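Local coordinates for protein putative c-1-tetrahydrofolate synthase, cytoplasmic (Leishmania major, PDB 4A26) that probably catalyses NAD(P)-dependent oxidation of methylenetetrahydrofolate and hydrolysis of the methenyl product, two linked steps of one-carbon metabolism, at residues Q7-K12 and K157-E162; K150-L155 and A234-G239; A168-R173 and A179-L184. All coordinates share one frame; numbering follows the deposited sequence.

In the fold
All three contacts bring chain segments against the six-stranded parallel sheet of the Rossmann-type domain. Contact 2 and contact 3 are buried, each setting a helix against a strand. Contact 1 is only partly buried and lies at one edge of the sheet, where residues 7-12 meet the end of helix 147-159. That helix also supplies contact 2, so contacts 1 and 2 share it and touch through Leu155 and Ala234. Contact 3 uses the next helix, 178-187, which meets contact 2 through Ile153 and Val181. The chemistry is apolar in all three. Contact 1 adds a cysteine sulfur. Contact 3 adds main-chain packing of Arg173 on Ala179, and Arg173 reaches the second subunit.

Contact 1 of 3, residues Q7-K12 and K157-E162; sequences QIIDGK and KRCGIE
Ile9 reaches across to Cys159 and Ile161, and its side chain divides between them. From CB, the CG2 methyl stands anti to the backbone N. It meets the sulfur of Cys159, with Ile9 CG2 to Cys159 SG at 3.8 Å. The other branch starts at CG1, beside the backbone N (chi1 -62°). Its first carbon also touches the sulfur, Ile9 CG1 to Cys159 SG being 4.0 Å. The single SG atom therefore packs against both branches. The branch then continues extended to its tip. There Ile9 CD1 lies 4.1 Å from Ile161 CD1, and the two isoleucines reach toward each other tip to tip. The packing is apolar throughout. Cys159 directs its CB at residues 7-12, and Ile161 does the same from beyond the helix end.

The turn at Gly160 lies between these two contacting residues and lets the chain leave the helix. Gly160 has a positive phi (77°) and forms a Schellman motif at the end of helix 147-159. The N of Gly160 bonds to the O of Lys157 at 3.1 Å. Ile161 then returns to the same neighbour as Cys159. On the other segment, Ile9 directly precedes Asp10, the N-cap of helix 11-32. Asp10 OD1 makes a weak bond to the N of Ala13. Asp10 is also the centre of an inverse gamma turn.

Ile9 is buried further by Leu155, Trp269 and Ser271. The flanking charges have partners of their own: Lys157 forms a salt bridge with Glu188, and Arg158 with Glu21. Strand 7-8 pairs with strand 269-271. The arrangement is that of an edge strand added in parallel to a Rossmann-type sheet, where the loop leaving that strand packs on the C-terminal end of a covering helix.

Contact 2 of 3, residues K150-L155 and A234-G239; sequences KGVIVL and AVVDVG
Val152 and Val236 adopt nearly the same rotamer, with chi1 at 168° and -171°. In each, CG1 is anti to the backbone N, and CG2 lies beside the backbone N. This sets the two CG1 methyls against each other, 4.1 Å from Val152 CG1 to Val236 CG1. The side chains cross obliquely. The second branch of Val152 has a different partner. Val152 CG2 touches Val238 CG2 at 3.9 Å, again at a slant. Val152 thus spans one residue of the strand and one just past its end, one methyl to each. The CB atoms of Val236 and Val238 both point toward the helix.

Leu155 comes one turn later on the same helix face. Leu155 CD2 lies 4.2 Å from Val236 CG1. That methyl of Val236 therefore meets both helix residues. It is held between them, with Val152 on one turn and Leu155 on the next. This is the layered packing of a Rossmann fold, in which helix 147-159 covers one face of the parallel sheet at strand 234-237. Strand 213-216 is the neighbour of 234-237 in that sheet, and its Ile215 touches Val152, Val236 and Val238. Val181 of helix 178-187 also packs on Val152, so this valine meets a second helix as well as the sheet. Met280 of helix 279-297 packs on Leu155.

All four contacting side chains are aliphatic, and they meet through methyl groups alone. Val152, Leu155 and Val236 are buried, while Val238 is partly exposed.

Contact 3 of 3, residues A168-R173 and A179-L184; sequences AVVLGR and APVAAL
Val170 lies over one face of helix 178-187 and overlaps Val181 and Ala182 with its two methyls. Val170 CG1, anti to the backbone N (chi1 -180°), meets CG1 of Val181 at 3.8 Å. The partner methyl sits between the backbone N and the carbonyl carbon of Val181, with chi1 of 72°. That torsion turns the methyl to the strand, and the two valines pass at a slant. CG2 of Val170 rests on the next residue. Val170 CG2 is 3.8 Å from CB of Ala182 and just as near that residue's CA. The small alanine lets the valine methyl settle on the helix backbone itself, and the CA atoms of Val170 and Ala182 come to 6.2 Å.

Strand 167-171, helix 178-187 and strand 191-195 form a beta-alpha-beta unit of the Rossmann fold. The turn between the first strand and the helix belongs to the region that probably binds the dinucleotide, as in other proteins of this fold. Here Gly172 has a phi of 115°, a backbone shape available chiefly to glycine. The chain then passes the start of the helix. The C atom of Arg173 lies 3.9 Å from the N of Ala179, and the O of Arg173 is 3.9 Å from the CB of Ala179. The approach is of main-chain atoms and the Ala179 methyl, by packing alone.

The CB of Arg173 points away from the helix. Arg173 NH2 bonds to OD1 of Asn189 of the second subunit, and the side chain packs on Met186 of that subunit and on His196 and Ser197 of its own chain. Val181 packs on Ile153 of helix 147-159, and Ala182 on Ile194 of strand 191-195.

Contact 1 of 3, residues Q7-K12 and K157-E162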
ATOM      1  N   GLN A   7      16.279 -18.664  20.157  1.00 43.05           N
ATOM      2  CA  GLN A   7      15.259 -19.693  20.162  1.00 42.40           C
ATOM      3  C   GLN A   7      14.684 -19.796  18.759  1.00 41.68           C
ATOM      4  O   GLN A   7      14.742 -18.839  17.984  1.00 41.37           O
ATOM      5  CB  GLN A   7      14.170 -19.355  21.178  1.00 41.08           C
ATOM      6  CG  GLN A   7      13.597 -20.572  21.891  1.00 42.06           C
ATOM      7  CD  GLN A   7      13.087 -20.241  23.275  1.00 42.53           C
ATOM      8  OE1 GLN A   7      12.636 -19.117  23.532  1.00 42.27           O
ATOM      9  NE2 GLN A   7      13.151 -21.219  24.181  1.00 43.41           N
ATOM     10  N   ILE A   8      14.131 -20.958  18.439  1.00 41.47           N
ATOM     11  CA  ILE A   8      13.754 -21.276  17.073  1.00 41.11           C
ATOM     12  C   ILE A   8      12.250 -21.159  16.898  1.00 39.16           C
ATOM     13  O   ILE A   8      11.492 -21.898  17.514  1.00 38.98           O
ATOM     14  CB  ILE A   8      14.257 -22.678  16.681  1.00 42.88           C
ATOM     15  CG1 ILE A   8      15.797 -22.670  16.647  1.00 45.10           C
ATOM     16  CG2 ILE A   8      13.688 -23.105  15.340  1.00 42.42           C
ATOM     17  CD1 ILE A   8      16.437 -23.980  16.218  1.00 47.50           C
ATOM     18  N   ILE A   9      11.834 -20.207  16.065  1.00 37.99           N
ATOM     19  CA  ILE A   9      10.432 -19.984  15.747  1.00 36.16           C
ATOM     20  C   ILE A   9       9.939 -21.164  14.913  1.00 36.30           C
ATOM     21  O   ILE A   9      10.101 -21.181  13.692  1.00 36.59           O
ATOM     22  CB  ILE A   9      10.243 -18.664  14.945  1.00 35.61           C
ATOM     23  CG1 ILE A   9      10.697 -17.450  15.760  1.00 35.54           C
ATOM     24  CG2 ILE A   9       8.797 -18.482  14.532  1.00 33.99           C
ATOM     25  CD1 ILE A   9      10.598 -16.136  15.011  1.00 34.62           C
ATOM     26  N   ASP A  10       9.356 -22.158  15.578  1.00 36.16           N
ATOM     27  CA  ASP A  10       8.864 -23.351  14.890  1.00 36.44           C
ATOM     28  C   ASP A  10       7.560 -23.068  14.132  1.00 34.85           C
ATOM     29  O   ASP A  10       6.468 -23.361  14.622  1.00 34.14           O
ATOM     30  CB  ASP A  10       8.680 -24.515  15.870  1.00 37.16           C
ATOM     31  CG  ASP A  10       8.391 -25.837  15.163  1.00 38.55           C
ATOM     32  OD1 ASP A  10       8.291 -25.838  13.912  1.00 38.68           O
ATOM     33  OD2 ASP A  10       8.264 -26.875  15.859  1.00 39.11           O
ATOM     34  N   GLY A  11       7.701 -22.513  12.929  1.00 34.46           N
ATOM     35  CA  GLY A  11       6.567 -22.243  12.042  1.00 33.21           C
ATOM     36  C   GLY A  11       5.715 -23.459  11.723  1.00 33.18           C
ATOM     37  O   GLY A  11       4.498 -23.349  11.639  1.00 32.23           O
ATOM     38  N   LYS A  12       6.358 -24.614  11.546  1.00 34.57           N
ATOM     39  CA  LYS A  12       5.660 -25.878  11.262  1.00 34.94           C
ATOM     40  C   LYS A  12       4.661 -26.225  12.358  1.00 34.28           C
ATOM     41  O   LYS A  12       3.516 -26.604  12.076  1.00 33.84           O
ATOM     42  CB  LYS A  12       6.658 -27.039  11.100  1.00 36.94           C
ATOM     43  CG  LYS A  12       7.245 -27.189   9.695  1.00 38.03           C
ATOM     44  N   LYS A 157       3.473 -12.582  16.609  1.00 26.90           N
ATOM     45  CA  LYS A 157       2.419 -12.517  17.627  1.00 28.58           C
ATOM     46  C   LYS A 157       2.390 -13.761  18.502  1.00 29.93           C
ATOM     47  O   LYS A 157       2.279 -13.669  19.728  1.00 31.44           O
ATOM     48  CB  LYS A 157       1.045 -12.365  16.970  1.00 28.71           C
ATOM     49  CG  LYS A 157       0.739 -10.975  16.426  1.00 29.07           C
ATOM     50  CD  LYS A 157      -0.732 -10.865  16.036  1.00 30.79           C
ATOM     51  CE  LYS A 157      -1.176  -9.424  15.854  1.00 31.75           C
ATOM     52  NZ  LYS A 157      -0.687  -8.866  14.571  1.00 30.78           N
ATOM     53  N   ARG A 158       2.483 -14.921  17.855  1.00 29.37           N
ATOM     54  CA  ARG A 158       2.379 -16.205  18.538  1.00 30.80           C
ATOM     55  C   ARG A 158       3.635 -16.606  19.303  1.00 31.45           C
ATOM     56  O   ARG A 158       3.582 -17.509  20.131  1.00 33.37           O
ATOM     57  CB  ARG A 158       1.982 -17.301  17.547  1.00 30.33           C
ATOM     58  CG  ARG A 158       0.493 -17.301  17.252  1.00 30.89           C
ATOM     59  CD  ARG A 158       0.107 -18.418  16.315  1.00 31.08           C
ATOM     60  NE  ARG A 158      -1.263 -18.864  16.549  1.00 32.27           N
ATOM     61  CZ  ARG A 158      -1.615 -19.824  17.402  1.00 34.37           C
ATOM     62  NH1 ARG A 158      -0.706 -20.465  18.136  1.00 35.49           N
ATOM     63  NH2 ARG A 158      -2.894 -20.146  17.526  1.00 35.46           N
ATOM     64  N   CYS A 159       4.754 -15.947  19.025  1.00 30.22           N
ATOM     65  CA  CYS A 159       5.968 -16.111  19.825  1.00 31.36           C
ATOM     66  C   CYS A 159       6.084 -15.037  20.909  1.00 32.08           C
ATOM     67  O   CYS A 159       7.056 -15.015  21.663  1.00 32.85           O
ATOM     68  CB  CYS A 159       7.206 -16.087  18.930  1.00 30.07           C
ATOM     69  SG  CYS A 159       7.411 -17.582  17.958  1.00 30.83           S
ATOM     70  N   GLY A 160       5.090 -14.157  20.983  1.00 31.95           N
ATOM     71  CA  GLY A 160       5.072 -13.087  21.973  1.00 33.13           C
ATOM     72  C   GLY A 160       5.997 -11.945  21.609  1.00 31.93           C
ATOM     73  O   GLY A 160       6.311 -11.098  22.451  1.00 32.69           O
ATOM     74  N   ILE A 161       6.428 -11.914  20.349  1.00 30.02           N
ATOM     75  CA  ILE A 161       7.373 -10.913  19.889  1.00 29.08           C
ATOM     76  C   ILE A 161       6.643  -9.594  19.651  1.00 29.02           C
ATOM     77  O   ILE A 161       5.763  -9.505  18.789  1.00 28.05           O
ATOM     78  CB  ILE A 161       8.107 -11.371  18.615  1.00 27.56           C
ATOM     79  CG1 ILE A 161       8.921 -12.636  18.913  1.00 28.52           C
ATOM     80  CG2 ILE A 161       9.013 -10.268  18.092  1.00 26.18           C
ATOM     81  CD1 ILE A 161       9.609 -13.234  17.710  1.00 27.27           C
ATOM     82  N   GLU A 162       7.008  -8.587  20.447  1.00 30.29           N
ATOM     83  CA  GLU A 162       6.422  -7.253  20.357  1.00 30.66           C
ATOM     84  C   GLU A 162       6.785  -6.610  19.025  1.00 29.08           C
ATOM     85  O   GLU A 162       7.933  -6.690  18.582  1.00 28.08           O
ATOM     86  CB  GLU A 162       6.916  -6.361  21.508  1.00 32.23           C
ATOM     87  CG  GLU A 162       6.297  -6.674  22.878  1.00 35.29           C
ATOM     88  CD  GLU A 162       7.015  -5.987  24.050  1.00 37.83           C
ATOM     89  OE1 GLU A 162       7.997  -5.243  23.822  1.00 37.71           O
ATOM     90  OE2 GLU A 162       6.599  -6.206  25.209  1.00 40.08           O
TER

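Contact 2 of 3, residues K150-L155 and A234-G239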
ATOM      1  N   LYS A 150       0.938 -12.360   5.945  1.00 26.63           N
ATOM      2  CA  LYS A 150       0.162 -12.445   7.185  1.00 26.92           C
ATOM      3  C   LYS A 150       0.764 -13.472   8.152  1.00 26.67           C
ATOM      4  O   LYS A 150       0.817 -13.237   9.360  1.00 26.82           O
ATOM      5  CB  LYS A 150      -1.301 -12.790   6.887  1.00 27.65           C
ATOM      6  CG  LYS A 150      -2.248 -12.594   8.072  1.00 29.25           C
ATOM      7  CD  LYS A 150      -3.522 -13.419   7.930  1.00 31.24           C
ATOM      8  CE  LYS A 150      -4.622 -12.954   8.876  1.00 33.34           C
ATOM      9  NZ  LYS A 150      -5.909 -13.671   8.607  1.00 35.41           N
ATOM     10  N   GLY A 151       1.222 -14.598   7.610  1.00 26.50           N
ATOM     11  CA  GLY A 151       1.822 -15.670   8.408  1.00 26.48           C
ATOM     12  C   GLY A 151       3.151 -15.307   9.044  1.00 25.82           C
ATOM     13  O   GLY A 151       3.557 -15.926  10.026  1.00 26.37           O
ATOM     14  N   VAL A 152       3.839 -14.319   8.482  1.00 24.85           N
ATOM     15  CA  VAL A 152       5.044 -13.781   9.110  1.00 24.44           C
ATOM     16  C   VAL A 152       4.682 -12.994  10.372  1.00 24.08           C
ATOM     17  O   VAL A 152       5.325 -13.145  11.406  1.00 24.46           O
ATOM     18  CB  VAL A 152       5.834 -12.872   8.144  1.00 24.17           C
ATOM     19  CG1 VAL A 152       6.917 -12.104   8.893  1.00 24.33           C
ATOM     20  CG2 VAL A 152       6.435 -13.704   7.011  1.00 24.32           C
ATOM     21  N   ILE A 153       3.652 -12.156  10.283  1.00 23.55           N
ATOM     22  CA  ILE A 153       3.191 -11.388  11.443  1.00 23.46           C
ATOM     23  C   ILE A 153       2.655 -12.315  12.541  1.00 24.08           C
ATOM     24  O   ILE A 153       2.923 -12.091  13.723  1.00 24.71           O
ATOM     25  CB  ILE A 153       2.127 -10.325  11.054  1.00 23.52           C
ATOM     26  CG1 ILE A 153       2.802  -9.053  10.543  1.00 23.08           C
ATOM     27  CG2 ILE A 153       1.287  -9.931  12.240  1.00 23.99           C
ATOM     28  CD1 ILE A 153       3.666  -9.242   9.342  1.00 22.54           C
ATOM     29  N   VAL A 154       1.923 -13.357  12.148  1.00 23.99           N
ATOM     30  CA  VAL A 154       1.365 -14.319  13.108  1.00 24.89           C
ATOM     31  C   VAL A 154       2.466 -15.124  13.810  1.00 25.25           C
ATOM     32  O   VAL A 154       2.369 -15.408  15.001  1.00 26.45           O
ATOM     33  CB  VAL A 154       0.342 -15.269  12.441  1.00 25.22           C
ATOM     34  CG1 VAL A 154      -0.055 -16.390  13.392  1.00 26.27           C
ATOM     35  CG2 VAL A 154      -0.892 -14.489  11.993  1.00 24.51           C
ATOM     36  N   LEU A 155       3.510 -15.481  13.072  1.00 24.62           N
ATOM     37  CA  LEU A 155       4.725 -16.044  13.668  1.00 25.13           C
ATOM     38  C   LEU A 155       5.221 -15.210  14.847  1.00 25.50           C
ATOM     39  O   LEU A 155       5.570 -15.757  15.890  1.00 26.59           O
ATOM     40  CB  LEU A 155       5.840 -16.157  12.618  1.00 24.45           C
ATOM     41  CG  LEU A 155       6.141 -17.539  12.028  1.00 25.38           C
ATOM     42  CD1 LEU A 155       4.909 -18.428  11.975  1.00 26.01           C
ATOM     43  CD2 LEU A 155       6.750 -17.375  10.638  1.00 24.26           C
ATOM     44  N   ALA A 234      14.595 -10.300  16.539  1.00 28.15           N
ATOM     45  CA  ALA A 234      13.793 -11.397  16.017  1.00 27.84           C
ATOM     46  C   ALA A 234      13.992 -11.416  14.514  1.00 26.97           C
ATOM     47  O   ALA A 234      13.776 -10.401  13.846  1.00 25.94           O
ATOM     48  CB  ALA A 234      12.329 -11.198  16.353  1.00 27.46           C
ATOM     49  N   VAL A 235      14.411 -12.563  13.983  1.00 27.58           N
ATOM     50  CA  VAL A 235      14.695 -12.691  12.559  1.00 27.18           C
ATOM     51  C   VAL A 235      13.785 -13.727  11.903  1.00 27.29           C
ATOM     52  O   VAL A 235      13.776 -14.889  12.302  1.00 27.80           O
ATOM     53  CB  VAL A 235      16.163 -13.091  12.322  1.00 28.17           C
ATOM     54  CG1 VAL A 235      16.461 -13.161  10.820  1.00 27.94           C
ATOM     55  CG2 VAL A 235      17.097 -12.111  13.007  1.00 27.85           C
ATOM     56  N   VAL A 236      13.026 -13.298  10.891  1.00 26.71           N
ATOM     57  CA  VAL A 236      12.202 -14.221  10.103  1.00 26.94           C
ATOM     58  C   VAL A 236      12.764 -14.377   8.691  1.00 27.33           C
ATOM     59  O   VAL A 236      12.775 -13.429   7.908  1.00 26.94           O
ATOM     60  CB  VAL A 236      10.730 -13.776  10.025  1.00 26.09           C
ATOM     61  CG1 VAL A 236       9.891 -14.876   9.385  1.00 26.49           C
ATOM     62  CG2 VAL A 236      10.198 -13.452  11.408  1.00 25.74           C
ATOM     63  N   ASP A 237      13.224 -15.585   8.381  1.00 28.60           N
ATOM     64  CA  ASP A 237      13.827 -15.888   7.092  1.00 29.54           C
ATOM     65  C   ASP A 237      12.755 -16.413   6.143  1.00 29.75           C
ATOM     66  O   ASP A 237      12.313 -17.547   6.267  1.00 30.26           O
ATOM     67  CB  ASP A 237      14.941 -16.928   7.279  1.00 31.22           C
ATOM     68  CG  ASP A 237      15.871 -17.031   6.082  1.00 32.38           C
ATOM     69  OD1 ASP A 237      15.488 -16.647   4.956  1.00 32.75           O
ATOM     70  OD2 ASP A 237      17.007 -17.501   6.273  1.00 33.78           O
ATOM     71  N   VAL A 238      12.342 -15.575   5.199  1.00 29.82           N
ATOM     72  CA  VAL A 238      11.317 -15.945   4.219  1.00 30.37           C
ATOM     73  C   VAL A 238      11.930 -16.365   2.873  1.00 32.08           C
ATOM     74  O   VAL A 238      11.268 -17.005   2.051  1.00 32.77           O
ATOM     75  CB  VAL A 238      10.309 -14.789   3.993  1.00 29.32           C
ATOM     76  CG1 VAL A 238       9.050 -15.310   3.321  1.00 29.77           C
ATOM     77  CG2 VAL A 238       9.947 -14.128   5.311  1.00 28.03           C
ATOM     78  N   GLY A 239      13.191 -16.011   2.652  1.00 33.16           N
ATOM     79  CA  GLY A 239      13.898 -16.428   1.448  1.00 35.18           C
ATOM     80  C   GLY A 239      14.111 -17.929   1.389  1.00 36.90           C
ATOM     81  O   GLY A 239      14.328 -18.571   2.408  1.00 36.90           O
TER

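Contact 3 of 3, residues A168-R173 and A179-L184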
ATOM      1  N   ALA A 168      11.976  -1.973  12.634  1.00 26.13           N
ATOM      2  CA  ALA A 168      11.912  -3.151  11.774  1.00 25.29           C
ATOM      3  C   ALA A 168      12.556  -2.871  10.427  1.00 24.99           C
ATOM      4  O   ALA A 168      12.456  -1.764   9.893  1.00 25.58           O
ATOM      5  CB  ALA A 168      10.461  -3.584  11.579  1.00 25.24           C
ATOM      6  N   VAL A 169      13.210  -3.887   9.876  1.00 24.39           N
ATOM      7  CA  VAL A 169      13.761  -3.805   8.534  1.00 24.28           C
ATOM      8  C   VAL A 169      13.240  -4.974   7.710  1.00 23.84           C
ATOM      9  O   VAL A 169      13.379  -6.123   8.105  1.00 23.63           O
ATOM     10  CB  VAL A 169      15.296  -3.817   8.556  1.00 24.72           C
ATOM     11  CG1 VAL A 169      15.853  -3.876   7.143  1.00 24.88           C
ATOM     12  CG2 VAL A 169      15.816  -2.587   9.292  1.00 24.86           C
ATOM     13  N   VAL A 170      12.613  -4.662   6.580  1.00 23.88           N
ATOM     14  CA  VAL A 170      12.182  -5.667   5.624  1.00 23.73           C
ATOM     15  C   VAL A 170      13.173  -5.662   4.475  1.00 24.64           C
ATOM     16  O   VAL A 170      13.249  -4.691   3.722  1.00 25.51           O
ATOM     17  CB  VAL A 170      10.768  -5.373   5.079  1.00 23.72           C
ATOM     18  CG1 VAL A 170      10.346  -6.452   4.080  1.00 23.93           C
ATOM     19  CG2 VAL A 170       9.760  -5.267   6.222  1.00 22.47           C
ATOM     20  N   LEU A 171      13.956  -6.732   4.365  1.00 24.89           N
ATOM     21  CA  LEU A 171      14.869  -6.904   3.243  1.00 25.99           C
ATOM     22  C   LEU A 171      14.074  -7.409   2.047  1.00 26.75           C
ATOM     23  O   LEU A 171      13.700  -8.575   1.992  1.00 26.52           O
ATOM     24  CB  LEU A 171      15.991  -7.888   3.588  1.00 26.27           C
ATOM     25  CG  LEU A 171      16.858  -7.541   4.800  1.00 25.68           C
ATOM     26  CD1 LEU A 171      17.901  -8.614   5.008  1.00 26.34           C
ATOM     27  CD2 LEU A 171      17.523  -6.189   4.647  1.00 25.29           C
ATOM     28  N   GLY A 172      13.809  -6.512   1.098  1.00 27.89           N
ATOM     29  CA  GLY A 172      13.091  -6.858  -0.128  1.00 28.98           C
ATOM     30  C   GLY A 172      11.746  -6.163  -0.214  1.00 28.59           C
ATOM     31  O   GLY A 172      11.058  -6.010   0.795  1.00 27.45           O
ATOM     32  N   ARG A 173      11.378  -5.763  -1.430  1.00 29.95           N
ATOM     33  CA  ARG A 173      10.164  -4.982  -1.685  1.00 30.13           C
ATOM     34  C   ARG A 173       9.224  -5.681  -2.674  1.00 30.95           C
ATOM     35  O   ARG A 173       8.409  -5.040  -3.330  1.00 31.77           O
ATOM     36  CB  ARG A 173      10.543  -3.591  -2.205  1.00 31.47           C
ATOM     37  CG  ARG A 173      11.440  -3.589  -3.433  1.00 33.68           C
ATOM     38  CD  ARG A 173      11.647  -2.177  -3.959  1.00 35.58           C
ATOM     39  NE  ARG A 173      12.688  -2.103  -4.979  1.00 37.36           N
ATOM     40  CZ  ARG A 173      13.082  -0.979  -5.572  1.00 40.01           C
ATOM     41  NH1 ARG A 173      12.517   0.186  -5.264  1.00 40.34           N
ATOM     42  NH2 ARG A 173      14.047  -1.014  -6.484  1.00 42.32           N
ATOM     43  N   ALA A 179       6.643  -6.042   0.230  1.00 27.28           N
ATOM     44  CA  ALA A 179       5.779  -4.860   0.307  1.00 27.63           C
ATOM     45  C   ALA A 179       4.616  -5.035   1.287  1.00 26.64           C
ATOM     46  O   ALA A 179       4.412  -4.187   2.154  1.00 26.58           O
ATOM     47  CB  ALA A 179       5.262  -4.476  -1.075  1.00 29.23           C
ATOM     48  N   PRO A 180       3.840  -6.125   1.147  1.00 26.10           N
ATOM     49  CA  PRO A 180       2.736  -6.306   2.080  1.00 25.60           C
ATOM     50  C   PRO A 180       3.170  -6.420   3.543  1.00 24.64           C
ATOM     51  O   PRO A 180       2.568  -5.770   4.400  1.00 25.05           O
ATOM     52  CB  PRO A 180       2.064  -7.602   1.611  1.00 25.63           C
ATOM     53  CG  PRO A 180       2.942  -8.187   0.573  1.00 25.72           C
ATOM     54  CD  PRO A 180       3.824  -7.120   0.060  1.00 26.51           C
ATOM     55  N   VAL A 181       4.200  -7.220   3.828  1.00 23.78           N
ATOM     56  CA  VAL A 181       4.641  -7.425   5.211  1.00 23.10           C
ATOM     57  C   VAL A 181       5.179  -6.143   5.845  1.00 23.20           C
ATOM     58  O   VAL A 181       5.047  -5.951   7.050  1.00 23.22           O
ATOM     59  CB  VAL A 181       5.711  -8.544   5.356  1.00 22.64           C
ATOM     60  CG1 VAL A 181       7.052  -8.103   4.803  1.00 22.90           C
ATOM     61  CG2 VAL A 181       5.864  -8.929   6.816  1.00 22.07           C
ATOM     62  N   ALA A 182       5.780  -5.272   5.036  1.00 23.60           N
ATOM     63  CA  ALA A 182       6.254  -3.983   5.528  1.00 23.91           C
ATOM     64  C   ALA A 182       5.094  -3.133   6.040  1.00 24.70           C
ATOM     65  O   ALA A 182       5.229  -2.444   7.049  1.00 25.11           O
ATOM     66  CB  ALA A 182       7.015  -3.242   4.447  1.00 24.51           C
ATOM     67  N   ALA A 183       3.954  -3.196   5.355  1.00 25.34           N
ATOM     68  CA  ALA A 183       2.777  -2.422   5.752  1.00 26.45           C
ATOM     69  C   ALA A 183       2.062  -3.051   6.941  1.00 26.31           C
ATOM     70  O   ALA A 183       1.472  -2.344   7.750  1.00 27.22           O
ATOM     71  CB  ALA A 183       1.822  -2.275   4.590  1.00 27.50           C
ATOM     72  N   LEU A 184       2.099  -4.379   7.040  1.00 25.56           N
ATOM     73  CA  LEU A 184       1.476  -5.075   8.164  1.00 25.40           C
ATOM     74  C   LEU A 184       2.215  -4.747   9.463  1.00 25.34           C
ATOM     75  O   LEU A 184       1.585  -4.532  10.498  1.00 26.34           O
ATOM     76  CB  LEU A 184       1.441  -6.588   7.925  1.00 24.65           C
ATOM     77  CG  LEU A 184       0.538  -7.077   6.779  1.00 24.92           C
ATOM     78  CD1 LEU A 184       0.818  -8.544   6.442  1.00 23.74           C
ATOM     79  CD2 LEU A 184      -0.938  -6.880   7.108  1.00 25.34           C
TER